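Local coordinates for D-3-phosphoglycerate dehydrogenase (Sulfolobus tokodaii, PDB 2EKL), which probably catalyses the NAD-dependent oxidation of D-3-phosphoglycerate in amino-acid biosynthesis, as a member of the D-isomer specific 2-hydroxyacid dehydrogenase family, at residues Leu202-Ser207 with Asn230-Val235; Thr256-Asn261 with Thr281-Ala286; Asn46-Val51 with Lys68-Ala73. All blocks are in the same frame, centred on the assembly; numbering follows the deposited sequence.

Interactions 1 and 2 lie side by side in the NAD-binding Rossmann domain, their centres about 11 Å apart, and both touch the cofactor. N230 O joins them directly: it lies 3.0 Å from the backbone D257 N and 2.9 Å from the hydroxyl T256 OG1, both probable hydrogen bonds. One group of the ligand spans the pair, since the carboxamide nitrogen N7N of NAD donates to T231 O in interaction 1 and to D257 OD2 in interaction 2. Interaction 3 belongs to a separate five-stranded parallel sheet. Its centre is about 30 Å from that of interaction 1 and about 31 Å from that of interaction 2, and its nearest atoms stay about 16 Å from either, away from the NAD pocket.

Interaction 1. Residues Leu202-Ser207 with Asn230-Val235; sequences LHVTVS and NTSRAV. With NAD (nicotinamide-adenine-dinucleotide), chain B.
H203 ND1 and T231 OG1 grip one water, each at 2.9 Å, and the same water donates to NAD O4D. The loops that meet here leave the carboxyl ends of parallel strands 199-202 and 226-230 of the Rossmann fold, the rim on which the dinucleotide lies. The water sits in the plane of the H203 ring, at its edge; the far nitrogen NE2 bonds to S201 OG, and T231 OG1 has T109 OG1 as a further partner, so both groups are tied on more than one side. A second water stands in for a direct strand bond, donating to L202 O (2.7 Å) and accepting from T231 N. At the end of its strand N230 forms an Asx turn: its OD1 accepts S232 N at 2.9 Å, while S232 OG reaches OD1 from the opposite face of the amide plane, and both residues lie against L202, whose CB is 3.8 Å from N230 OD1. On the ligand side T231 O receives NAD N7N at 3.2 Å with a nearly straight 165° angle. R233, salt-bridged through NH2 to D80, lays one guanidinium face against V206 O, whose 2.7 Å approach to NH1 has too poor an angle for a hydrogen bond.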
# COMPACT_ATOMS: atom_id res chain seq x y z
N LEU A 202 5.90 3.54 13.44
CA LEU A 202 5.50 3.95 14.79
C LEU A 202 4.05 3.61 15.11
O LEU A 202 3.13 3.99 14.38
CB LEU A 202 5.73 5.45 14.95
CG LEU A 202 7.12 5.94 14.52
CD1 LEU A 202 7.18 7.45 14.66
CD2 LEU A 202 8.20 5.27 15.37
N HIS A 203 3.85 2.90 16.22
CA HIS A 203 2.51 2.48 16.65
C HIS A 203 2.40 2.57 18.16
O HIS A 203 1.87 1.67 18.81
CB HIS A 203 2.28 1.05 16.20
CG HIS A 203 2.44 0.86 14.72
ND1 HIS A 203 1.50 1.31 13.81
CD2 HIS A 203 3.45 0.33 13.99
CE1 HIS A 203 1.94 1.07 12.59
NE2 HIS A 203 3.12 0.48 12.67
N VAL A 204 2.89 3.67 18.72
CA VAL A 204 2.88 3.87 20.16
C VAL A 204 1.71 4.70 20.69
O VAL A 204 1.07 5.44 19.95
CB VAL A 204 4.17 4.59 20.62
CG1 VAL A 204 5.39 3.76 20.25
CG2 VAL A 204 4.25 5.98 19.98
N THR A 205 1.45 4.53 21.98
CA THR A 205 0.42 5.29 22.67
C THR A 205 1.20 6.21 23.59
O THR A 205 1.87 5.76 24.52
CB THR A 205 -0.49 4.40 23.53
OG1 THR A 205 0.33 3.56 24.36
CG2 THR A 205 -1.38 3.54 22.65
N VAL A 206 1.13 7.51 23.33
CA VAL A 206 1.84 8.49 24.13
C VAL A 206 0.92 9.67 24.43
O VAL A 206 -0.07 9.89 23.74
CB VAL A 206 3.09 9.01 23.40
CG1 VAL A 206 4.11 7.89 23.24
CG2 VAL A 206 2.71 9.57 22.04
N SER A 207 1.26 10.43 25.47
CA SER A 207 0.46 11.59 25.85
C SER A 207 0.87 12.81 25.02
O SER A 207 1.88 12.79 24.32
CB SER A 207 0.65 11.88 27.34
OG SER A 207 2.01 12.11 27.65
N ASN A 230 4.30 6.64 10.13
CA ASN A 230 3.65 6.96 11.39
C ASN A 230 2.13 7.05 11.27
O ASN A 230 1.61 7.95 10.61
CB ASN A 230 4.19 8.29 11.93
CG ASN A 230 3.68 8.62 13.33
OD1 ASN A 230 2.93 7.85 13.93
ND2 ASN A 230 4.08 9.77 13.85
N THR A 231 1.43 6.11 11.89
CA THR A 231 -0.03 6.13 11.89
C THR A 231 -0.52 6.16 13.33
O THR A 231 -1.70 5.92 13.59
CB THR A 231 -0.65 4.91 11.18
OG1 THR A 231 -0.17 3.70 11.79
CG2 THR A 231 -0.29 4.91 9.70
N SER A 232 0.38 6.45 14.26
CA SER A 232 0.02 6.50 15.67
C SER A 232 -0.27 7.93 16.14
O SER A 232 -1.42 8.37 16.10
CB SER A 232 1.12 5.86 16.52
OG SER A 232 2.37 6.51 16.37
N ARG A 233 0.76 8.64 16.58
CA ARG A 233 0.61 10.02 17.04
C ARG A 233 1.75 10.89 16.53
O ARG A 233 2.91 10.49 16.57
CB ARG A 233 0.56 10.10 18.56
CG ARG A 233 -0.77 9.69 19.18
CD ARG A 233 -0.95 10.38 20.52
NE ARG A 233 -2.24 10.07 21.13
CZ ARG A 233 -2.70 10.64 22.24
NH1 ARG A 233 -1.96 11.55 22.86
NH2 ARG A 233 -3.88 10.30 22.73
N ALA A 234 1.41 12.10 16.08
CA ALA A 234 2.42 13.02 15.57
C ALA A 234 3.45 13.39 16.65
O ALA A 234 4.64 13.46 16.36
CB ALA A 234 1.75 14.28 15.03
N VAL A 235 2.98 13.61 17.87
CA VAL A 235 3.87 14.00 18.97
C VAL A 235 4.96 12.97 19.31
O VAL A 235 5.90 13.29 20.04
CB VAL A 235 3.08 14.33 20.26
CG1 VAL A 235 2.10 15.46 19.99
CG2 VAL A 235 2.35 13.10 20.76
PA NAD B . -1.90 -0.42 21.89
O1A NAD B . -2.42 -1.77 21.59
O2A NAD B . -2.21 0.14 23.26
O5B NAD B . -0.31 -0.47 21.63
C5B NAD B . 0.47 0.68 21.89
C4B NAD B . 1.95 0.07 22.26
O4B NAD B . 2.97 1.08 22.17
C3B NAD B . 1.92 -0.63 23.67
O3B NAD B . 2.40 -1.97 23.60
C2B NAD B . 2.72 0.36 24.53
O2B NAD B . 3.34 -0.14 25.69
C1B NAD B . 3.61 0.90 23.47
N9A NAD B . 4.34 2.14 23.88
C8A NAD B . 3.92 3.26 24.57
N7A NAD B . 4.95 4.13 24.71
C5A NAD B . 6.03 3.59 24.11
C6A NAD B . 7.41 3.99 23.90
N6A NAD B . 7.85 5.15 24.36
N1A NAD B . 8.31 3.13 23.20
C2A NAD B . 7.90 1.86 22.68
N3A NAD B . 6.55 1.46 22.88
C4A NAD B . 5.65 2.31 23.58
O3 NAD B . -2.49 0.63 20.83
PN NAD B . -2.92 0.43 19.28
O1N NAD B . -2.04 -0.57 18.65
O2N NAD B . -4.37 0.09 19.34
O5D NAD B . -2.72 1.92 18.81
C5D NAD B . -1.42 2.39 18.50
C4D NAD B . -1.44 3.85 18.10
O4D NAD B . -2.17 4.06 16.90
C3D NAD B . -2.06 4.84 19.12
O3D NAD B . -1.28 6.04 19.22
C2D NAD B . -3.44 5.05 18.61
O2D NAD B . -4.09 6.16 19.21
C1D NAD B . -3.11 5.10 17.14
N1N NAD B . -4.22 4.91 16.17
C2N NAD B . -4.29 5.81 15.05
C3N NAD B . -5.35 5.64 14.11
C7N NAD B . -5.42 6.56 12.95
O7N NAD B . -6.65 6.90 12.52
N7N NAD B . -4.37 7.07 12.32
C4N NAD B . -6.33 4.55 14.33
C5N NAD B . -6.24 3.65 15.46
C6N NAD B . -5.17 3.84 16.39
O HOH W 1 3.23 3.79 11.72
O HOH W 2 -0.75 3.00 14.59

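Interaction 2. Residues Thr256-Asn261 with Thr281-Ala286; sequences TDVFWN and TTHIGA. With NAD (nicotinamide-adenine-dinucleotide), chain B.
D257 and T281 cross at about a right angle where two neighbouring loops of the Rossmann domain, at the carboxyl ends of strands 251-256 and 278-280, close round the nicotinamide end of NAD. Followed outward, D257 CB first passes T281 OG1 at 3.4 Å. CG stands anti to the backbone N (chi1 -177°), which sets it against the 281-286 loop, within 3.4 Å of I284 N. OD1 then takes two donors: T281 OG1 at 2.7 Å, on its anti side and 19° out of plane, and I284 N at 2.8 Å, on its syn lone pair. OD2 also has two, G285 N, which comes from above the carboxylate plane, and NAD N7N at 2.7 Å. Four bonds from different directions thus fix the rotation of the carboxylate and turn OD2 to the carboxamide. The backbones add a hydrogen bond from T281 N to T256 O.

V258 supplies the apolar part: CG1 lies over a face of the H283 ring, 4.0 Å from the centroid and 17° off the normal, a CH-pi contact. ND1 of that ring bonds to E262 OE1, consistent with the histidine-glutamate pair known from this family. The second subunit also reaches this loop, with its S123 OG bonded to T282 OG1 and its R118 NH2 to I284 O. G285 bears no side chain, and a CB there would come within 2.3 Å of NAD C7N.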
# COMPACT_ATOMS: atom_id res chain seq x y z
N THR A 256 2.97 9.56 6.78
CA THR A 256 2.16 9.66 7.99
C THR A 256 0.68 9.92 7.76
O THR A 256 0.29 10.52 6.76
CB THR A 256 2.73 10.78 8.89
OG1 THR A 256 2.02 10.81 10.13
CG2 THR A 256 2.58 12.14 8.20
N ASP A 257 -0.14 9.45 8.70
CA ASP A 257 -1.58 9.67 8.64
C ASP A 257 -1.91 10.71 9.71
O ASP A 257 -3.05 11.14 9.85
CB ASP A 257 -2.32 8.36 8.94
CG ASP A 257 -3.83 8.51 8.84
OD1 ASP A 257 -4.31 9.02 7.80
OD2 ASP A 257 -4.54 8.11 9.78
N VAL A 258 -0.89 11.12 10.47
CA VAL A 258 -1.07 12.10 11.53
C VAL A 258 -0.08 13.26 11.47
O VAL A 258 1.11 13.07 11.22
CB VAL A 258 -0.96 11.42 12.92
CG1 VAL A 258 -2.05 10.38 13.08
CG2 VAL A 258 0.42 10.78 13.07
N PHE A 259 -0.58 14.47 11.68
CA PHE A 259 0.26 15.66 11.65
C PHE A 259 0.08 16.43 12.96
O PHE A 259 -0.99 16.40 13.56
CB PHE A 259 -0.11 16.55 10.46
CG PHE A 259 1.06 16.90 9.58
CD1 PHE A 259 1.74 15.91 8.87
CD2 PHE A 259 1.49 18.22 9.45
CE1 PHE A 259 2.82 16.22 8.06
CE2 PHE A 259 2.57 18.54 8.64
CZ PHE A 259 3.24 17.54 7.94
N TRP A 260 1.13 17.12 13.38
CA TRP A 260 1.10 17.89 14.62
C TRP A 260 -0.12 18.80 14.64
O TRP A 260 -0.77 18.95 15.67
CB TRP A 260 2.41 18.66 14.75
CG TRP A 260 3.59 17.72 14.77
CD1 TRP A 260 4.16 17.14 15.87
CD2 TRP A 260 4.25 17.16 13.63
NE1 TRP A 260 5.14 16.25 15.49
CE2 TRP A 260 5.22 16.24 14.12
CE3 TRP A 260 4.13 17.34 12.25
CZ2 TRP A 260 6.05 15.51 13.27
CZ3 TRP A 260 4.97 16.61 11.40
CH2 TRP A 260 5.91 15.71 11.92
N ASN A 261 -0.41 19.39 13.49
CA ASN A 261 -1.57 20.25 13.31
C ASN A 261 -2.19 19.87 11.97
O ASN A 261 -1.50 19.85 10.95
CB ASN A 261 -1.16 21.73 13.29
CG ASN A 261 -0.97 22.29 14.68
OD1 ASN A 261 -1.91 22.39 15.47
ND2 ASN A 261 0.27 22.66 15.01
N THR A 281 -1.60 11.38 4.70
CA THR A 281 -3.01 11.09 4.49
C THR A 281 -3.70 11.88 5.59
O THR A 281 -3.11 12.17 6.64
CB THR A 281 -3.35 9.58 4.56
OG1 THR A 281 -2.65 8.97 5.65
CG2 THR A 281 -2.95 8.90 3.24
N THR A 282 -4.96 12.25 5.36
CA THR A 282 -5.71 13.09 6.28
C THR A 282 -6.35 12.44 7.51
O THR A 282 -7.53 12.65 7.79
CB THR A 282 -6.77 13.87 5.48
OG1 THR A 282 -7.61 12.94 4.78
CG2 THR A 282 -6.10 14.76 4.44
N HIS A 283 -5.55 11.67 8.25
CA HIS A 283 -6.02 10.99 9.45
C HIS A 283 -7.21 10.09 9.15
O HIS A 283 -8.26 10.16 9.81
CB HIS A 283 -6.39 12.03 10.52
CG HIS A 283 -6.16 11.55 11.92
ND1 HIS A 283 -5.59 12.35 12.90
CD2 HIS A 283 -6.42 10.36 12.51
CE1 HIS A 283 -5.51 11.67 14.03
NE2 HIS A 283 -6.00 10.46 13.82
N ILE A 284 -7.03 9.23 8.15
CA ILE A 284 -8.07 8.30 7.72
C ILE A 284 -7.86 6.87 8.21
O ILE A 284 -8.51 5.95 7.74
CB ILE A 284 -8.17 8.28 6.18
CG1 ILE A 284 -6.83 7.87 5.57
CG2 ILE A 284 -8.58 9.66 5.66
CD1 ILE A 284 -6.84 7.73 4.06
N GLY A 285 -6.94 6.70 9.16
CA GLY A 285 -6.64 5.37 9.69
C GLY A 285 -7.83 4.54 10.15
O GLY A 285 -7.83 3.31 9.99
N ALA A 286 -8.83 5.19 10.74
CA ALA A 286 -10.01 4.48 11.22
C ALA A 286 -11.20 4.74 10.29
O ALA A 286 -12.32 4.34 10.58
CB ALA A 286 -10.36 4.94 12.63
PA NAD B . -1.90 -0.42 21.89
O1A NAD B . -2.42 -1.77 21.59
O2A NAD B . -2.21 0.14 23.26
O5B NAD B . -0.31 -0.47 21.63
C5B NAD B . 0.47 0.68 21.89
C4B NAD B . 1.95 0.07 22.26
O4B NAD B . 2.97 1.08 22.17
C3B NAD B . 1.92 -0.63 23.67
O3B NAD B . 2.40 -1.97 23.60
C2B NAD B . 2.72 0.36 24.53
O2B NAD B . 3.34 -0.14 25.69
C1B NAD B . 3.61 0.90 23.47
N9A NAD B . 4.34 2.14 23.88
C8A NAD B . 3.92 3.26 24.57
N7A NAD B . 4.95 4.13 24.71
C5A NAD B . 6.03 3.59 24.11
C6A NAD B . 7.41 3.99 23.90
N6A NAD B . 7.85 5.15 24.36
N1A NAD B . 8.31 3.13 23.20
C2A NAD B . 7.90 1.86 22.68
N3A NAD B . 6.55 1.46 22.88
C4A NAD B . 5.65 2.31 23.58
O3 NAD B . -2.49 0.63 20.83
PN NAD B . -2.92 0.43 19.28
O1N NAD B . -2.04 -0.57 18.65
O2N NAD B . -4.37 0.09 19.34
O5D NAD B . -2.72 1.92 18.81
C5D NAD B . -1.42 2.39 18.50
C4D NAD B . -1.44 3.85 18.10
O4D NAD B . -2.17 4.06 16.90
C3D NAD B . -2.06 4.84 19.12
O3D NAD B . -1.28 6.04 19.22
C2D NAD B . -3.44 5.05 18.61
O2D NAD B . -4.09 6.16 19.21
C1D NAD B . -3.11 5.10 17.14
N1N NAD B . -4.22 4.91 16.17
C2N NAD B . -4.29 5.81 15.05
C3N NAD B . -5.35 5.64 14.11
C7N NAD B . -5.42 6.56 12.95
O7N NAD B . -6.65 6.90 12.52
N7N NAD B . -4.37 7.07 12.32
C4N NAD B . -6.33 4.55 14.33
C5N NAD B . -6.24 3.65 15.46
C6N NAD B . -5.17 3.84 16.39

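Interaction 3. Residues Asn46-Val51 with Lys68-Ala73; sequences NYDIIV and KLKIIA
I49, I50 and V51 pair with I71, I72 and A73 as adjacent parallel strands, the two outer members of a beta-alpha-beta unit whose crossover runs through helix 60-65. The short strand segments differ in direction by 9° and approach to 4.8 Å.

Backbone bonds set the register. I71 O accepts I50 N, and I50 O accepts A73 N at 2.8 Å. Where the strands begin, D48 O takes two donors, K70 N at 2.7 Å and I71 N at 3.1 Å. A water donates to Y47 O and accepts from K68 N, joining the segments one step earlier.

The charged contact lies at this same end. K70 is extended as far as CE and then turns (chi4 60°), which places NZ 2.7 Å from D48 OD1, on the anti lone pair of that oxygen, in a salt bridge; NZ also donates to K68 O on a lone pair. Y4 OH bonds to both OD1 and NZ, while OD2 takes K7 N. K68 NZ reaches D48 OD2 through a water. An alanine in place of K70 would probably leave D48 OD1 without its charged mate and K68 O without the ammonium donor.

Apolar contacts fall on two faces. I49 CG1 lies beside I71 CB, and V51 CG2 meets A73 CB at 4.0 Å. On the other face I50 CG2 touches I72 CG1 at 3.8 Å, and L69 CD2 comes up to I50 CB.

Strand 7-10 flanks strand 49-52 across from 71-74 in this five-stranded parallel sheet, and helix 289-309 covers the I49 and I71 face through L303, A306 and M307.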
# COMPACT_ATOMS: atom_id res chain seq x y z
N ASN A 46 -29.41 17.18 34.13
CA ASN A 46 -30.63 16.37 34.06
C ASN A 46 -30.41 14.98 33.49
O ASN A 46 -31.37 14.22 33.35
CB ASN A 46 -31.69 17.07 33.21
CG ASN A 46 -31.85 18.54 33.54
OD1 ASN A 46 -31.91 18.92 34.70
ND2 ASN A 46 -31.92 19.37 32.50
N TYR A 47 -29.18 14.62 33.16
CA TYR A 47 -28.93 13.33 32.54
C TYR A 47 -28.09 12.31 33.29
O TYR A 47 -27.16 12.66 34.01
CB TYR A 47 -28.31 13.55 31.16
CG TYR A 47 -29.19 14.38 30.24
CD1 TYR A 47 -30.22 13.79 29.51
CD2 TYR A 47 -29.00 15.76 30.13
CE1 TYR A 47 -31.05 14.56 28.68
CE2 TYR A 47 -29.82 16.53 29.31
CZ TYR A 47 -30.84 15.93 28.59
OH TYR A 47 -31.64 16.70 27.79
N ASP A 48 -28.44 11.04 33.09
CA ASP A 48 -27.75 9.91 33.70
C ASP A 48 -26.66 9.44 32.75
O ASP A 48 -25.65 8.86 33.18
CB ASP A 48 -28.73 8.75 33.90
CG ASP A 48 -29.93 9.13 34.72
OD1 ASP A 48 -29.79 9.25 35.95
OD2 ASP A 48 -31.01 9.31 34.12
N ILE A 49 -26.88 9.68 31.47
CA ILE A 49 -25.95 9.25 30.43
C ILE A 49 -25.69 10.36 29.40
O ILE A 49 -26.61 11.08 29.02
CB ILE A 49 -26.51 8.04 29.64
CG1 ILE A 49 -26.84 6.89 30.60
CG2 ILE A 49 -25.52 7.60 28.58
CD1 ILE A 49 -27.62 5.76 29.96
N ILE A 50 -24.45 10.49 28.97
CA ILE A 50 -24.10 11.47 27.94
C ILE A 50 -23.32 10.69 26.88
O ILE A 50 -22.47 9.87 27.21
CB ILE A 50 -23.22 12.62 28.49
CG1 ILE A 50 -23.01 13.67 27.39
CG2 ILE A 50 -21.87 12.09 28.97
CD1 ILE A 50 -22.20 14.88 27.83
N VAL A 51 -23.64 10.94 25.61
CA VAL A 51 -22.95 10.26 24.51
C VAL A 51 -22.33 11.34 23.65
O VAL A 51 -23.02 12.25 23.19
CB VAL A 51 -23.93 9.42 23.67
CG1 VAL A 51 -23.16 8.65 22.60
CG2 VAL A 51 -24.70 8.46 24.56
N LYS A 68 -26.09 14.11 37.95
CA LYS A 68 -26.74 12.80 37.82
C LYS A 68 -26.01 11.84 36.89
O LYS A 68 -26.43 10.70 36.71
CB LYS A 68 -28.18 12.97 37.32
CG LYS A 68 -29.09 13.70 38.29
CD LYS A 68 -30.50 13.87 37.71
CE LYS A 68 -31.16 12.53 37.47
NZ LYS A 68 -32.54 12.69 36.92
N LEU A 69 -24.91 12.30 36.29
CA LEU A 69 -24.14 11.47 35.37
C LEU A 69 -23.65 10.17 35.99
O LEU A 69 -23.04 10.17 37.06
CB LEU A 69 -22.94 12.26 34.83
CG LEU A 69 -23.20 13.30 33.75
CD1 LEU A 69 -21.90 14.01 33.40
CD2 LEU A 69 -23.79 12.62 32.51
N LYS A 70 -23.92 9.06 35.30
CA LYS A 70 -23.51 7.74 35.75
C LYS A 70 -22.69 7.04 34.67
O LYS A 70 -21.87 6.16 34.96
CB LYS A 70 -24.75 6.89 36.07
CG LYS A 70 -25.62 7.48 37.16
CD LYS A 70 -26.94 6.73 37.28
CE LYS A 70 -27.83 7.35 38.34
NZ LYS A 70 -28.16 8.77 38.04
N ILE A 71 -22.91 7.42 33.41
CA ILE A 71 -22.18 6.83 32.29
C ILE A 71 -21.85 7.89 31.25
O ILE A 71 -22.69 8.72 30.90
CB ILE A 71 -23.00 5.72 31.58
CG1 ILE A 71 -23.38 4.62 32.56
CG2 ILE A 71 -22.17 5.13 30.43
CD1 ILE A 71 -24.27 3.55 31.95
N ILE A 72 -20.61 7.85 30.77
CA ILE A 72 -20.15 8.75 29.73
C ILE A 72 -19.75 7.84 28.58
O ILE A 72 -18.92 6.95 28.75
CB ILE A 72 -18.91 9.56 30.16
CG1 ILE A 72 -19.29 10.58 31.24
CG2 ILE A 72 -18.30 10.27 28.96
CD1 ILE A 72 -18.10 11.34 31.81
N ALA A 73 -20.36 8.03 27.42
CA ALA A 73 -20.05 7.20 26.26
C ALA A 73 -19.39 8.01 25.16
O ALA A 73 -19.92 9.04 24.73
CB ALA A 73 -21.33 6.55 25.73
O HOH W 3 -26.11 14.85 35.20
O HOH W 4 -32.83 10.95 34.93